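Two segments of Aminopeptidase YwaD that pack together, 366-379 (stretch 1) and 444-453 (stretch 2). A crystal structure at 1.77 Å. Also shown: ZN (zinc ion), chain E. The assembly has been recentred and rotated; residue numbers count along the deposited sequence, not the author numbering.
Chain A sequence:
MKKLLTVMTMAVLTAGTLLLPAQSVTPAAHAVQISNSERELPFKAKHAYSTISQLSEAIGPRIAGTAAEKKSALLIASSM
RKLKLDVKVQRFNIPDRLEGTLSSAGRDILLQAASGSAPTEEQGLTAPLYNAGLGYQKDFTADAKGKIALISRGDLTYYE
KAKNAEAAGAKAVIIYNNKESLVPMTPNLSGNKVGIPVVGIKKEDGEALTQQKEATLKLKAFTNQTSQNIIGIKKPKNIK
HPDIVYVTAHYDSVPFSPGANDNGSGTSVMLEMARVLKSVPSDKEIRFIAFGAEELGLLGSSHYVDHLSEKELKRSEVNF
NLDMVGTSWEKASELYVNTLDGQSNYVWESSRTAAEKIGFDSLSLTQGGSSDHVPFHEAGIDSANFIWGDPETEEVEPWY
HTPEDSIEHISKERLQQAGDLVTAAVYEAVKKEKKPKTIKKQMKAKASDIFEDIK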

# COMPACT_ATOMS: atom_id res chain seq x y z
N THR A 366 15.95 9.72 2.19
CA THR A 366 14.97 10.78 2.03
C THR A 366 13.84 10.57 3.02
O THR A 366 13.77 9.55 3.71
CB THR A 366 14.47 10.83 0.59
OG1 THR A 366 13.74 12.04 0.38
CG2 THR A 366 13.59 9.60 0.31
N GLN A 367 12.95 11.55 3.11
CA GLN A 367 11.77 11.42 3.95
C GLN A 367 10.64 10.78 3.16
O GLN A 367 10.43 11.09 1.98
CB GLN A 367 11.32 12.79 4.49
CG GLN A 367 10.24 12.73 5.58
CD GLN A 367 8.84 12.50 5.03
OE1 GLN A 367 8.53 12.89 3.90
NE2 GLN A 367 7.98 11.86 5.83
N GLY A 368 9.91 9.87 3.81
CA GLY A 368 8.72 9.33 3.20
C GLY A 368 8.01 8.41 4.16
O GLY A 368 8.66 7.72 4.96
N GLY A 369 6.68 8.40 4.11
CA GLY A 369 5.91 7.45 4.89
C GLY A 369 5.05 6.60 3.99
O GLY A 369 5.51 6.14 2.95
N SER A 370 3.80 6.36 4.40
CA SER A 370 2.80 5.68 3.56
C SER A 370 3.24 4.29 3.10
O SER A 370 2.90 3.85 2.01
CB SER A 370 2.43 6.55 2.35
OG SER A 370 2.01 7.82 2.80
N SER A 371 3.98 3.58 3.94
CA SER A 371 4.16 2.14 3.77
C SER A 371 4.38 1.54 5.14
O SER A 371 4.31 2.23 6.16
CB SER A 371 5.32 1.81 2.82
OG SER A 371 5.22 0.43 2.45
N ASP A 372 4.65 0.24 5.17
CA ASP A 372 4.56 -0.51 6.41
C ASP A 372 5.71 -0.27 7.37
O ASP A 372 5.67 -0.77 8.49
CB ASP A 372 4.44 -2.00 6.08
CG ASP A 372 3.13 -2.33 5.41
OD1 ASP A 372 3.17 -2.91 4.31
OD2 ASP A 372 2.05 -2.01 5.97
N HIS A 373 6.72 0.51 6.98
CA HIS A 373 7.72 0.92 7.96
C HIS A 373 7.15 1.89 8.98
O HIS A 373 7.75 2.09 10.04
CB HIS A 373 8.91 1.56 7.26
CG HIS A 373 8.57 2.81 6.51
ND1 HIS A 373 7.62 2.85 5.51
CD2 HIS A 373 9.05 4.07 6.62
CE1 HIS A 373 7.54 4.08 5.03
NE2 HIS A 373 8.39 4.84 5.69
N VAL A 374 6.01 2.51 8.69
CA VAL A 374 5.55 3.63 9.51
C VAL A 374 5.12 3.14 10.88
O VAL A 374 5.50 3.76 11.88
CB VAL A 374 4.43 4.42 8.81
CG1 VAL A 374 3.79 5.42 9.77
CG2 VAL A 374 4.98 5.14 7.58
N PRO A 375 4.32 2.07 11.02
CA PRO A 375 3.99 1.60 12.38
C PRO A 375 5.21 1.22 13.20
O PRO A 375 5.21 1.40 14.43
CB PRO A 375 3.07 0.40 12.12
CG PRO A 375 2.44 0.71 10.83
CD PRO A 375 3.51 1.37 10.01
N PHE A 376 6.25 0.68 12.57
CA PHE A 376 7.48 0.39 13.30
C PHE A 376 8.11 1.67 13.81
O PHE A 376 8.49 1.76 14.98
CB PHE A 376 8.46 -0.37 12.40
CG PHE A 376 8.07 -1.80 12.16
CD1 PHE A 376 8.44 -2.79 13.07
CD2 PHE A 376 7.29 -2.14 11.07
CE1 PHE A 376 8.07 -4.10 12.86
CE2 PHE A 376 6.91 -3.46 10.86
CZ PHE A 376 7.31 -4.45 11.76
N HIS A 377 8.19 2.69 12.95
CA HIS A 377 8.76 3.97 13.36
C HIS A 377 7.96 4.59 14.50
O HIS A 377 8.53 5.13 15.46
CB HIS A 377 8.80 4.93 12.17
CG HIS A 377 9.44 6.24 12.47
ND1 HIS A 377 10.72 6.55 12.06
CD2 HIS A 377 9.00 7.32 13.16
CE1 HIS A 377 11.04 7.77 12.48
NE2 HIS A 377 10.01 8.25 13.15
N GLU A 378 6.62 4.50 14.43
CA GLU A 378 5.78 5.05 15.48
C GLU A 378 6.01 4.36 16.82
O GLU A 378 5.87 5.00 17.88
CB GLU A 378 4.31 4.95 15.09
CG GLU A 378 3.91 5.87 13.95
CD GLU A 378 2.47 5.64 13.52
OE1 GLU A 378 2.11 4.48 13.22
OE2 GLU A 378 1.70 6.63 13.49
N ALA A 379 6.38 3.08 16.80
CA ALA A 379 6.68 2.32 18.01
C ALA A 379 8.12 2.51 18.48
O ALA A 379 8.51 1.89 19.47
CB ALA A 379 6.40 0.84 17.78
ZN ZN E . -0.06 1.37 -3.19
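Stretch 2, residues 444-453: KAKASDIFED

Stretch 2 lies on stretch 1 as an irregular, extended-and-turned segment held mainly by polar contacts to the backbone of stretch 2, with one small apolar patch and 417 Å² buried in all, both sides summed. It has no regular helix or strand, and no crossing angle applies. The overall path is reversed, with Lys 444 by Glu 378, at the C-terminal end of the helix of stretch 1 (CA to CA 5.8 Å), and Asp 449 and Ile 450 by Gly 369 and Ser 370 (CA to CA 4.4 and 4.3 Å), but the closest steps, Gly 369-Ser 370 and Asp 449-Ile 450, run the same way.

From Lys 444 to Lys 446 the backbone is extended, with phi/psi of -82/150 at Ala 445 and -71/157 at Lys 446. At this end Glu 378, chi1 m and chi2 t, reaches across so that its OE2 accepts a hydrogen bond from Ala 445 N at 2.8 Å, nearly straight at 167°. Ala 445 points its CB toward stretch 1 and meets Val 374, CB to CG1 3.8 Å, the apolar side-chain contact of the interface. Lys 446 points away, and the chain then turns through Ala 447 and Ser 448: Asp 449 N donates a hydrogen bond to Lys 446 O at 2.9 Å, and Ile 450 N and Phe 451 N both donate hydrogen bonds to Ala 447 O, each at 2.9 Å.

This turn presents its carbonyls to Ser 370, which gives up the largest area of stretch 1, 97 Å². Ser 370 N donates to Asp 449 O at a short 2.6 Å, and Ser 370 OG donates to Phe 451 O at 2.9 Å; between them, Ser 370 CA makes a CA-H...O contact with Ile 450 O at 3.5 Å. Close packing here depends on Gly 369, since a CB at its ideal position would stand 2.5 Å from Asp 449 O, a clash. Val 374 CG2 also approaches Asp 449 O, at 3.5 Å.

The Asp 449 side chain, chi1 m, brings its OD1 to a weak hydrogen bond from Gln 367 NE2 at 3.4 Å. Water 1 bridges the same region, accepting from Gly 369 N at 2.8 Å and donating to Asp 449 OD1 at 3.0 Å and Ser 370 OG at 3.1 Å. Phe 451 and Glu 452 are extended again, and Glu 452, its CG 4.0 Å from Ser 370 CB, binds the zinc ion through OE1 at 2.3 Å, while its OE2 accepts from the zinc-bound water 2 at 2.5 Å.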

# COMPACT_ATOMS: atom_id res chain seq x y z
N LYS A 444 2.90 9.81 16.64
CA LYS A 444 1.96 9.36 15.62
C LYS A 444 2.16 10.11 14.31
O LYS A 444 2.44 11.31 14.30
CB LYS A 444 0.52 9.52 16.10
CG LYS A 444 0.09 10.96 16.36
CD LYS A 444 -1.26 11.27 15.72
CE LYS A 444 -1.67 12.72 15.95
NZ LYS A 444 -1.25 13.62 14.84
N ALA A 445 2.02 9.39 13.20
CA ALA A 445 2.23 9.98 11.89
C ALA A 445 0.98 10.72 11.43
O ALA A 445 -0.15 10.38 11.80
CB ALA A 445 2.59 8.89 10.88
N LYS A 446 1.20 11.76 10.63
CA LYS A 446 0.12 12.50 10.00
C LYS A 446 -0.54 11.64 8.92
O LYS A 446 0.05 10.70 8.39
CB LYS A 446 0.68 13.81 9.45
CG LYS A 446 -0.31 14.76 8.84
CD LYS A 446 -0.25 14.67 7.34
CE LYS A 446 -1.50 15.23 6.69
NZ LYS A 446 -2.67 14.67 7.34
N ALA A 447 -1.80 11.96 8.59
CA ALA A 447 -2.53 11.13 7.63
C ALA A 447 -1.78 11.00 6.31
O ALA A 447 -1.77 9.92 5.71
CB ALA A 447 -3.93 11.70 7.38
N SER A 448 -1.14 12.08 5.85
CA SER A 448 -0.45 12.01 4.57
C SER A 448 0.82 11.18 4.62
O SER A 448 1.38 10.86 3.56
CB SER A 448 -0.13 13.42 4.05
OG SER A 448 0.98 13.97 4.72
N ASP A 449 1.28 10.80 5.81
CA ASP A 449 2.36 9.83 5.95
C ASP A 449 1.85 8.43 6.25
O ASP A 449 2.66 7.52 6.43
CB ASP A 449 3.34 10.28 7.04
CG ASP A 449 4.24 11.41 6.57
OD1 ASP A 449 4.64 11.42 5.38
OD2 ASP A 449 4.55 12.30 7.40
N ILE A 450 0.54 8.23 6.31
CA ILE A 450 -0.05 6.91 6.52
C ILE A 450 -0.70 6.39 5.25
O ILE A 450 -0.45 5.27 4.82
CB ILE A 450 -1.06 6.92 7.68
CG1 ILE A 450 -0.32 7.20 9.00
CG2 ILE A 450 -1.80 5.58 7.73
CD1 ILE A 450 -1.23 7.48 10.15
N PHE A 451 -1.54 7.21 4.63
CA PHE A 451 -2.36 6.79 3.50
C PHE A 451 -1.72 7.20 2.18
O PHE A 451 -0.84 8.06 2.12
CB PHE A 451 -3.76 7.38 3.63
CG PHE A 451 -4.45 7.02 4.91
CD1 PHE A 451 -4.32 7.82 6.03
CD2 PHE A 451 -5.19 5.85 5.00
CE1 PHE A 451 -4.94 7.48 7.22
CE2 PHE A 451 -5.81 5.50 6.20
CZ PHE A 451 -5.68 6.32 7.30
N GLU A 452 -2.18 6.54 1.11
CA GLU A 452 -1.83 6.88 -0.26
C GLU A 452 -3.06 7.46 -0.95
O GLU A 452 -4.19 7.06 -0.65
CB GLU A 452 -1.34 5.64 -1.03
CG GLU A 452 -0.15 4.97 -0.34
CD GLU A 452 0.25 3.63 -0.94
OE1 GLU A 452 0.03 3.40 -2.16
OE2 GLU A 452 0.83 2.81 -0.19
N ASP A 453 -2.84 8.42 -1.84
CA ASP A 453 -3.90 8.99 -2.67
C ASP A 453 -5.05 9.55 -1.83
O ASP A 453 -6.20 9.13 -1.95
CB ASP A 453 -4.45 7.94 -3.66
CG ASP A 453 -3.43 7.51 -4.70
OD1 ASP A 453 -2.41 8.22 -4.89
OD2 ASP A 453 -3.67 6.46 -5.35
O HOH W 1 4.52 9.69 2.93
O HOH W 2 1.27 0.72 -1.42